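Local atomic coordinates of glucose-binding protein (Thermus thermophilus HB27, PDB entry 2B3F), a protein that binds glucose or galactose as a periplasmic-type binding protein and probably hands the sugar to a binding-protein-dependent transport system. Residues D143-T148 with L212-K217; E174-A179 with W205-R210; L255-D260 with K325-G330. All blocks are in the same frame, centred on the assembly; numbering follows the deposited sequence.

Interaction 1 (D143-T148 with L212-K217); sequences DKFLAT and LDCANK. Unlike the reference sequence in segment 143-148: Lys144 (reference Glu).
The Cys214 sulfur carries this contact, set against Leu146 and Phe145 on the helix 142-154. Apolar contact comes first: SG lies 4.0 Å from Leu146 CD2, one methyl of that residue's fork. The side chain of Cys214 leaves its backbone toward the helix, and with SG anti to the carbonyl carbon (chi1 -54°) the sulfur reaches the Leu146 branch.

The second kind of contact is sulfur-aromatic. SG stands 4.3 Å from Phe145 CE2 and 5.4 Å from the centroid of the Phe145 ring, along a line 62° off the ring normal, an oblique approach. Phe145 gets its ring there because CG is anti to the backbone N (chi1 175°), which carries the ring off the helix in the direction of the loop. Trp142 meets the same ring edge-to-face, and Leu161 touches both Phe145 and Cys214, so the sulfur sits in a largely apolar, buried setting.

In the fold, this joins the helix 142-154 to the type I beta turn Leu212-Ala215, which begins on the last residue of the helix 199-212 in a protein of the bacterial solute-binding protein 1 family. No hydrogen bond links the two segments.

Polar bonds lie within the turn and at its flanks. Ala215 N donates to Leu212 O at 3.1 Å, closing the turn, and backbone bonds tie Cys214 and Asn216 to Leu161 of the strand 161-162. Asp213 O takes a hydrogen bond from Lys153 NZ, a polar tie back to the helix that carries Phe145 and Leu146.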
loop_
_atom_site.group_PDB
_atom_site.type_symbol
_atom_site.label_atom_id
_atom_site.label_comp_id
_atom_site.label_asym_id
_atom_site.label_seq_id
_atom_site.Cartn_x
_atom_site.Cartn_y
_atom_site.Cartn_z
ATOM N N ASP A 143 -18.674 9.978 11.009
ATOM C CA ASP A 143 -19.507 10.457 12.130
ATOM C C ASP A 143 -19.852 9.325 13.083
ATOM O O ASP A 143 -19.712 9.471 14.296
ATOM C CB ASP A 143 -20.780 11.159 11.633
ATOM C CG ASP A 143 -20.512 12.573 11.140
ATOM O OD1 ASP A 143 -19.475 13.160 11.495
ATOM O OD2 ASP A 143 -21.323 13.108 10.369
ATOM N N LYS A 144 -20.274 8.187 12.542
ATOM C CA LYS A 144 -20.554 7.017 13.378
ATOM C C LYS A 144 -19.291 6.436 14.049
ATOM O O LYS A 144 -19.338 5.941 15.168
ATOM C CB LYS A 144 -21.295 5.939 12.575
ATOM C CG LYS A 144 -22.661 6.398 12.037
ATOM C CD LYS A 144 -23.308 5.345 11.124
ATOM C CE LYS A 144 -24.622 5.847 10.530
ATOM N NZ LYS A 144 -25.709 4.814 10.582
ATOM N N PHE A 145 -18.158 6.501 13.357
ATOM C CA PHE A 145 -16.878 6.113 13.946
ATOM C C PHE A 145 -16.568 6.954 15.186
ATOM O O PHE A 145 -16.195 6.432 16.231
ATOM C CB PHE A 145 -15.748 6.254 12.897
ATOM C CG PHE A 145 -14.376 5.989 13.439
ATOM C CD1 PHE A 145 -13.829 4.712 13.404
ATOM C CD2 PHE A 145 -13.618 7.021 13.964
ATOM C CE1 PHE A 145 -12.560 4.472 13.910
ATOM C CE2 PHE A 145 -12.355 6.792 14.479
ATOM C CZ PHE A 145 -11.826 5.513 14.458
ATOM N N LEU A 146 -16.692 8.260 15.054
ATOM C CA LEU A 146 -16.364 9.159 16.151
ATOM C C LEU A 146 -17.307 8.961 17.340
ATOM O O LEU A 146 -16.866 8.977 18.476
ATOM C CB LEU A 146 -16.402 10.607 15.677
ATOM C CG LEU A 146 -15.299 10.997 14.682
ATOM C CD1 LEU A 146 -15.616 12.349 14.084
ATOM C CD2 LEU A 146 -13.935 10.989 15.337
ATOM N N ALA A 147 -18.593 8.763 17.060
ATOM C CA ALA A 147 -19.592 8.472 18.114
ATOM C C ALA A 147 -19.336 7.146 18.829
ATOM O O ALA A 147 -19.397 7.065 20.060
ATOM C CB ALA A 147 -21.009 8.503 17.523
ATOM N N THR A 148 -19.035 6.100 18.062
ATOM C CA THR A 148 -18.693 4.806 18.650
ATOM C C THR A 148 -17.427 4.879 19.505
ATOM O O THR A 148 -17.360 4.299 20.582
ATOM C CB THR A 148 -18.561 3.708 17.557
ATOM O OG1 THR A 148 -19.847 3.483 16.958
ATOM C CG2 THR A 148 -18.035 2.401 18.143
ATOM N N LEU A 212 -7.909 11.415 14.859
ATOM C CA LEU A 212 -6.613 11.309 15.546
ATOM C C LEU A 212 -6.791 11.340 17.078
ATOM O O LEU A 212 -6.041 10.695 17.821
ATOM C CB LEU A 212 -5.724 12.482 15.110
ATOM C CG LEU A 212 -4.262 12.306 14.757
ATOM C CD1 LEU A 212 -4.007 11.079 13.875
ATOM C CD2 LEU A 212 -3.758 13.596 14.112
ATOM N N ASP A 213 -7.786 12.101 17.536
ATOM C CA ASP A 213 -8.066 12.179 18.982
ATOM C C ASP A 213 -8.613 10.874 19.566
ATOM O O ASP A 213 -8.764 10.783 20.784
ATOM C CB ASP A 213 -9.016 13.346 19.316
ATOM C CG ASP A 213 -8.320 14.693 19.335
ATOM O OD1 ASP A 213 -7.065 14.741 19.316
ATOM O OD2 ASP A 213 -9.037 15.734 19.375
ATOM N N CYS A 214 -8.885 9.866 18.727
ATOM C CA CYS A 214 -9.277 8.527 19.192
ATOM C C CYS A 214 -8.123 7.525 19.284
ATOM O O CYS A 214 -8.329 6.366 19.682
ATOM C CB CYS A 214 -10.340 7.954 18.264
ATOM S SG CYS A 214 -11.780 9.031 18.052
ATOM N N ALA A 215 -6.927 7.973 18.904
ATOM C CA ALA A 215 -5.770 7.112 18.718
ATOM C C ALA A 215 -4.896 7.015 19.960
ATOM O O ALA A 215 -4.926 7.897 20.834
ATOM C CB ALA A 215 -4.928 7.606 17.526
ATOM N N ASN A 216 -4.098 5.958 20.025
ATOM C CA ASN A 216 -3.117 5.812 21.099
ATOM C C ASN A 216 -2.045 6.914 20.999
ATOM O O ASN A 216 -1.547 7.237 19.918
ATOM C CB ASN A 216 -2.467 4.413 21.090
ATOM C CG ASN A 216 -2.026 3.983 19.699
ATOM O OD1 ASN A 216 -2.882 3.809 18.824
ATOM N ND2 ASN A 216 -0.706 3.803 19.494
ATOM N N LYS A 217 -1.670 7.479 22.144
ATOM C CA LYS A 217 -0.777 8.623 22.165
ATOM C C LYS A 217 0.677 8.238 21.905
ATOM O O LYS A 217 1.508 9.110 21.609
ATOM C CB LYS A 217 -0.901 9.353 23.519
ATOM C CG LYS A 217 -2.319 9.843 23.831
ATOM C CD LYS A 217 -2.524 11.288 23.423
ATOM C CE LYS A 217 -4.000 11.713 23.437
ATOM N NZ LYS A 217 -4.765 11.171 24.601
#

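Interaction 2 (E174-A179 with W205-R210); sequences ESVALA and WEVFGR
Val176 projects from the helix 166-190 toward the helix 199-212, where it meets Val207 and Phe208. Two residues before it, Glu174 faces other parts of the fold: OE2 is bonded to the hydroxyls of Ser121 and Ser345, and OE1 to Val347 N, so this buried carboxylate has several polar partners. Trp173, just before Glu174 on the helix 166-190, meets the Phe208 ring edge-to-face.

At Val176 the two backbones come nearest, with its CA 6.1 Å from Phe208 CA. Its two methyls divide the work. CG1, anti to the backbone N (chi1 171°), lies over the backbone of the other helix, 3.7 Å from Phe208 N, and also meets Val207 CG1 at 3.9 Å and Phe208 CB at 4.0 Å. Val207 CB is about as near to this methyl as its own CG1. Val176 CG2 comes to the edge of the Phe208 ring, near the ring plane, 4.2 Å from Phe208 CD1. The Val176 and Phe208 side chains cross at about a right angle. Trp142, from the helix 142-154, touches Val176, Ala179 and Val207 and so borders the valine pair.

A salt bridge lies within the helix 199-212, not across the contact: Arg210 NE donates to Glu206 OE2 at 2.6 Å. The bond is bent, with an N-H...O angle of 137°. It uses the syn lone pair of OE2, and the oxygen is tilted 28° out of the guanidinium plane. The contact itself is buried helix-to-helix packing with no hydrogen bond across it, joining two consecutive helices within the helical part of a solute-binding protein, away from the sugar site.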
loop_
_atom_site.group_PDB
_atom_site.type_symbol
_atom_site.label_atom_id
_atom_site.label_comp_id
_atom_site.label_asym_id
_atom_site.label_seq_id
_atom_site.Cartn_x
_atom_site.Cartn_y
_atom_site.Cartn_z
ATOM N N GLU A 174 -5.277 9.114 4.038
ATOM C CA GLU A 174 -5.791 8.919 2.658
ATOM C C GLU A 174 -7.181 8.279 2.672
ATOM O O GLU A 174 -8.007 8.568 1.808
ATOM C CB GLU A 174 -4.807 8.220 1.725
ATOM C CG GLU A 174 -4.453 6.781 2.003
ATOM C CD GLU A 174 -3.426 6.247 0.994
ATOM O OE1 GLU A 174 -2.762 7.072 0.308
ATOM O OE2 GLU A 174 -3.273 5.012 0.914
ATOM N N SER A 175 -7.460 7.441 3.662
ATOM C CA SER A 175 -8.835 6.919 3.845
ATOM C C SER A 175 -9.811 8.039 4.218
ATOM O O SER A 175 -10.902 8.151 3.654
ATOM C CB SER A 175 -8.903 5.823 4.889
ATOM O OG SER A 175 -8.651 4.546 4.330
ATOM N N VAL A 176 -9.419 8.865 5.185
ATOM C CA VAL A 176 -10.250 10.000 5.582
ATOM C C VAL A 176 -10.513 10.931 4.399
ATOM O O VAL A 176 -11.666 11.307 4.153
ATOM C CB VAL A 176 -9.626 10.777 6.781
ATOM C CG1 VAL A 176 -10.384 12.075 7.055
ATOM C CG2 VAL A 176 -9.578 9.902 8.025
ATOM N N ALA A 177 -9.463 11.304 3.664
ATOM C CA ALA A 177 -9.590 12.173 2.501
ATOM C C ALA A 177 -10.521 11.586 1.428
ATOM O O ALA A 177 -11.354 12.304 0.840
ATOM C CB ALA A 177 -8.217 12.464 1.910
ATOM N N LEU A 178 -10.386 10.286 1.165
ATOM C CA LEU A 178 -11.231 9.648 0.161
ATOM C C LEU A 178 -12.695 9.743 0.583
ATOM O O LEU A 178 -13.569 10.029 -0.245
ATOM C CB LEU A 178 -10.831 8.181 -0.058
ATOM C CG LEU A 178 -11.738 7.387 -1.023
ATOM C CD1 LEU A 178 -11.730 8.004 -2.426
ATOM C CD2 LEU A 178 -11.332 5.904 -1.076
ATOM N N ALA A 179 -12.956 9.490 1.861
ATOM C CA ALA A 179 -14.330 9.550 2.398
ATOM C C ALA A 179 -14.894 10.962 2.262
ATOM O O ALA A 179 -16.044 11.134 1.837
ATOM C CB ALA A 179 -14.360 9.125 3.852
ATOM N N TRP A 205 -8.670 17.364 6.579
ATOM C CA TRP A 205 -7.828 17.523 7.756
ATOM C C TRP A 205 -8.640 17.749 9.035
ATOM O O TRP A 205 -8.232 17.297 10.105
ATOM C CB TRP A 205 -6.832 18.661 7.554
ATOM C CG TRP A 205 -5.833 18.423 6.454
ATOM C CD1 TRP A 205 -5.876 18.909 5.178
ATOM C CD2 TRP A 205 -4.612 17.686 6.556
ATOM N NE1 TRP A 205 -4.777 18.497 4.473
ATOM C CE2 TRP A 205 -3.978 17.747 5.290
ATOM C CE3 TRP A 205 -3.999 16.978 7.581
ATOM C CZ2 TRP A 205 -2.767 17.118 5.031
ATOM C CZ3 TRP A 205 -2.796 16.342 7.325
ATOM C CH2 TRP A 205 -2.189 16.419 6.054
ATOM N N GLU A 206 -9.781 18.435 8.925
ATOM C CA GLU A 206 -10.697 18.611 10.067
ATOM C C GLU A 206 -11.203 17.274 10.573
ATOM O O GLU A 206 -11.146 16.991 11.781
ATOM C CB GLU A 206 -11.910 19.472 9.675
ATOM C CG GLU A 206 -12.791 20.006 10.830
ATOM C CD GLU A 206 -13.770 18.999 11.524
ATOM O OE1 GLU A 206 -14.405 18.129 10.853
ATOM O OE2 GLU A 206 -13.926 19.130 12.777
ATOM N N VAL A 207 -11.712 16.451 9.656
ATOM C CA VAL A 207 -12.212 15.151 10.047
ATOM C C VAL A 207 -11.039 14.318 10.582
ATOM O O VAL A 207 -11.146 13.678 11.607
ATOM C CB VAL A 207 -12.935 14.429 8.896
ATOM C CG1 VAL A 207 -13.367 13.022 9.334
ATOM C CG2 VAL A 207 -14.134 15.267 8.409
ATOM N N PHE A 208 -9.906 14.354 9.887
ATOM C CA PHE A 208 -8.707 13.601 10.308
ATOM C C PHE A 208 -8.284 13.915 11.757
ATOM O O PHE A 208 -7.994 13.014 12.545
ATOM C CB PHE A 208 -7.564 13.888 9.325
ATOM C CG PHE A 208 -6.285 13.179 9.647
ATOM C CD1 PHE A 208 -6.210 11.801 9.587
ATOM C CD2 PHE A 208 -5.142 13.891 9.969
ATOM C CE1 PHE A 208 -5.026 11.146 9.879
ATOM C CE2 PHE A 208 -3.959 13.244 10.257
ATOM C CZ PHE A 208 -3.897 11.867 10.216
ATOM N N GLY A 209 -8.266 15.195 12.106
ATOM C CA GLY A 209 -7.902 15.596 13.483
ATOM C C GLY A 209 -8.812 15.025 14.562
ATOM O O GLY A 209 -8.355 14.631 15.640
ATOM N N ARG A 210 -10.106 14.968 14.279
ATOM C CA ARG A 210 -11.042 14.371 15.220
ATOM C C ARG A 210 -10.745 12.890 15.380
ATOM O O ARG A 210 -10.746 12.353 16.487
ATOM C CB ARG A 210 -12.476 14.562 14.759
ATOM C CG ARG A 210 -12.925 16.002 14.717
ATOM C CD ARG A 210 -14.381 16.026 14.310
ATOM N NE ARG A 210 -15.007 17.340 14.395
ATOM C CZ ARG A 210 -15.564 17.837 15.500
ATOM N NH1 ARG A 210 -15.593 17.148 16.644
ATOM N NH2 ARG A 210 -16.112 19.036 15.455
#

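Interaction 3 (L255-D260 with K325-G330); sequences LKPGTD and KYNAYG
Pro257 presents its ring to the start of the helix 328-339, where Asn327, Ala328 and Tyr329 receive it. Followed outward, its CB comes first, 4.2 Å from Ala328 CB and 4.1 Å from Tyr329 N, and so lies against the first turn of the helix. CG goes further, to the amide of Asn327: it is 3.8 Å from Asn327 CG and as near to ND2, with Asn327 CB also close by. The contact is van der Waals throughout, and Thr250 of the helix 244-252 touches both Pro257 and Asn327.

The amide that meets the proline is held by its oxygen. Asn327 OD1 accepts from Gly330 N at 3.0 Å with an N-H...O angle of 168°, the donor lying almost in line with the C=O bond. A chi1 of 70° sets the amide between the backbone N and the carbonyl carbon; the bond from Gly330 N then fixes its rotation, with ND2 on the proline side. Were Asn327 replaced by an alanine, Gly330 N would probably lose its capping acceptor and Pro257 CG the amide it packs on.

On the other segment, Asp260 OD2 accepts a hydrogen bond from Lys256 N at 2.9 Å, and Asp260 N bonds to Lys256 O, closing the loop that carries the proline. Tyr329 sends its hydroxyl to Asp243, and its ring meets Trp263 edge-to-face, with its side chain about 9 Å from that of the galactose-binding Lys312. Asn327 thus makes a classic side-chain N-cap, with a loop proline packed against the capping amide.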
loop_
_atom_site.group_PDB
_atom_site.type_symbol
_atom_site.label_atom_id
_atom_site.label_comp_id
_atom_site.label_asym_id
_atom_site.label_seq_id
_atom_site.Cartn_x
_atom_site.Cartn_y
_atom_site.Cartn_z
ATOM N N LEU A 255 -4.567 -16.451 12.985
ATOM C CA LEU A 255 -5.954 -16.110 13.248
ATOM C C LEU A 255 -6.844 -16.487 12.065
ATOM O O LEU A 255 -6.416 -16.416 10.917
ATOM C CB LEU A 255 -6.100 -14.620 13.515
ATOM C CG LEU A 255 -5.255 -14.026 14.639
ATOM C CD1 LEU A 255 -5.632 -12.566 14.838
ATOM C CD2 LEU A 255 -5.456 -14.800 15.915
ATOM N N LYS A 256 -8.092 -16.854 12.362
ATOM C CA LYS A 256 -9.047 -17.308 11.344
ATOM C C LYS A 256 -9.833 -16.124 10.809
ATOM O O LYS A 256 -10.503 -15.434 11.574
ATOM C CB LYS A 256 -10.013 -18.341 11.927
ATOM C CG LYS A 256 -9.316 -19.534 12.550
ATOM C CD LYS A 256 -10.309 -20.560 13.122
ATOM C CE LYS A 256 -9.594 -21.583 13.999
ATOM N NZ LYS A 256 -9.323 -21.025 15.375
ATOM N N PRO A 257 -9.745 -15.874 9.486
ATOM C CA PRO A 257 -10.470 -14.737 8.935
ATOM C C PRO A 257 -11.974 -14.863 9.113
ATOM O O PRO A 257 -12.533 -15.944 8.885
ATOM C CB PRO A 257 -10.108 -14.744 7.443
ATOM C CG PRO A 257 -9.389 -15.994 7.187
ATOM C CD PRO A 257 -8.952 -16.590 8.468
ATOM N N GLY A 258 -12.604 -13.777 9.547
ATOM C CA GLY A 258 -14.056 -13.715 9.665
ATOM C C GLY A 258 -14.575 -13.948 11.073
ATOM O O GLY A 258 -15.570 -13.344 11.472
ATOM N N THR A 259 -13.903 -14.815 11.822
ATOM C CA THR A 259 -14.276 -15.111 13.194
ATOM C C THR A 259 -13.298 -14.524 14.209
ATOM O O THR A 259 -13.732 -13.860 15.138
ATOM C CB THR A 259 -14.441 -16.636 13.421
ATOM O OG1 THR A 259 -13.291 -17.343 12.946
ATOM C CG2 THR A 259 -15.665 -17.139 12.674
ATOM N N ASP A 260 -11.993 -14.761 14.044
ATOM C CA ASP A 260 -10.991 -14.191 14.971
ATOM C C ASP A 260 -10.692 -12.717 14.665
ATOM O O ASP A 260 -10.200 -11.995 15.529
ATOM C CB ASP A 260 -9.677 -14.965 14.939
ATOM C CG ASP A 260 -9.795 -16.374 15.507
ATOM O OD1 ASP A 260 -10.690 -16.601 16.346
ATOM O OD2 ASP A 260 -8.969 -17.237 15.129
ATOM N N LYS A 325 -7.489 -20.634 -3.992
ATOM C CA LYS A 325 -6.187 -20.584 -3.329
ATOM C C LYS A 325 -6.147 -19.538 -2.207
ATOM O O LYS A 325 -5.173 -19.492 -1.469
ATOM C CB LYS A 325 -5.081 -20.287 -4.335
ATOM C CG LYS A 325 -4.932 -21.319 -5.445
ATOM C CD LYS A 325 -4.668 -22.698 -4.880
ATOM C CE LYS A 325 -4.429 -23.715 -5.997
ATOM N NZ LYS A 325 -4.431 -25.118 -5.453
ATOM N N TYR A 326 -7.221 -18.755 -2.073
ATOM C CA TYR A 326 -7.294 -17.620 -1.138
ATOM C C TYR A 326 -8.297 -17.910 -0.030
ATOM O O TYR A 326 -9.308 -18.599 -0.233
ATOM C CB TYR A 326 -7.663 -16.316 -1.894
ATOM C CG TYR A 326 -6.573 -15.922 -2.849
ATOM C CD1 TYR A 326 -5.641 -14.939 -2.521
ATOM C CD2 TYR A 326 -6.422 -16.579 -4.080
ATOM C CE1 TYR A 326 -4.599 -14.620 -3.384
ATOM C CE2 TYR A 326 -5.391 -16.277 -4.939
ATOM C CZ TYR A 326 -4.480 -15.283 -4.607
ATOM O OH TYR A 326 -3.437 -15.002 -5.450
ATOM N N ASN A 327 -7.996 -17.389 1.157
ATOM C CA ASN A 327 -8.871 -17.497 2.305
ATOM C C ASN A 327 -10.048 -16.527 2.180
ATOM O O ASN A 327 -10.213 -15.856 1.158
ATOM C CB ASN A 327 -8.062 -17.317 3.624
ATOM C CG ASN A 327 -7.565 -15.894 3.837
ATOM O OD1 ASN A 327 -8.104 -14.951 3.279
ATOM N ND2 ASN A 327 -6.525 -15.744 4.659
ATOM N N ALA A 328 -10.880 -16.470 3.210
ATOM C CA ALA A 328 -12.083 -15.663 3.176
ATOM C C ALA A 328 -11.790 -14.173 2.962
ATOM O O ALA A 328 -12.535 -13.499 2.272
ATOM C CB ALA A 328 -12.872 -15.875 4.440
ATOM N N TYR A 329 -10.694 -13.665 3.542
ATOM C CA TYR A 329 -10.297 -12.292 3.240
ATOM C C TYR A 329 -9.949 -12.112 1.732
ATOM O O TYR A 329 -10.516 -11.246 1.060
ATOM C CB TYR A 329 -9.151 -11.716 4.138
ATOM C CG TYR A 329 -8.917 -10.323 3.622
ATOM C CD1 TYR A 329 -9.828 -9.315 3.901
ATOM C CD2 TYR A 329 -7.892 -10.044 2.710
ATOM C CE1 TYR A 329 -9.708 -8.059 3.340
ATOM C CE2 TYR A 329 -7.771 -8.791 2.147
ATOM C CZ TYR A 329 -8.699 -7.807 2.465
ATOM O OH TYR A 329 -8.615 -6.572 1.916
ATOM N N GLY A 330 -9.020 -12.919 1.228
ATOM C CA GLY A 330 -8.572 -12.816 -0.163
ATOM C C GLY A 330 -9.750 -12.878 -1.123
ATOM O O GLY A 330 -9.819 -12.104 -2.083
#

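Interactions 1 and 2 are neighbours and hold common elements: both use the helix 199-212 or the turn that ends it, interaction 2 is nested within the loop closed by interaction 1, and Leu146 CD2 packs on Arg210 O at 3.7 Å. Both are buried and have no hydrogen bond between their segments, but a sulfur serves aromatic and aliphatic partners in one, while the methyls of a branched valine serve a helix backbone and an aromatic edge in the other. Interaction 3 follows later in the chain, about 17 Å from interaction 1 and about 11 Å from interaction 2 between nearest atoms. Only partly buried, it packs a proline on an N-cap whose hydrogen bond lies within 325-330.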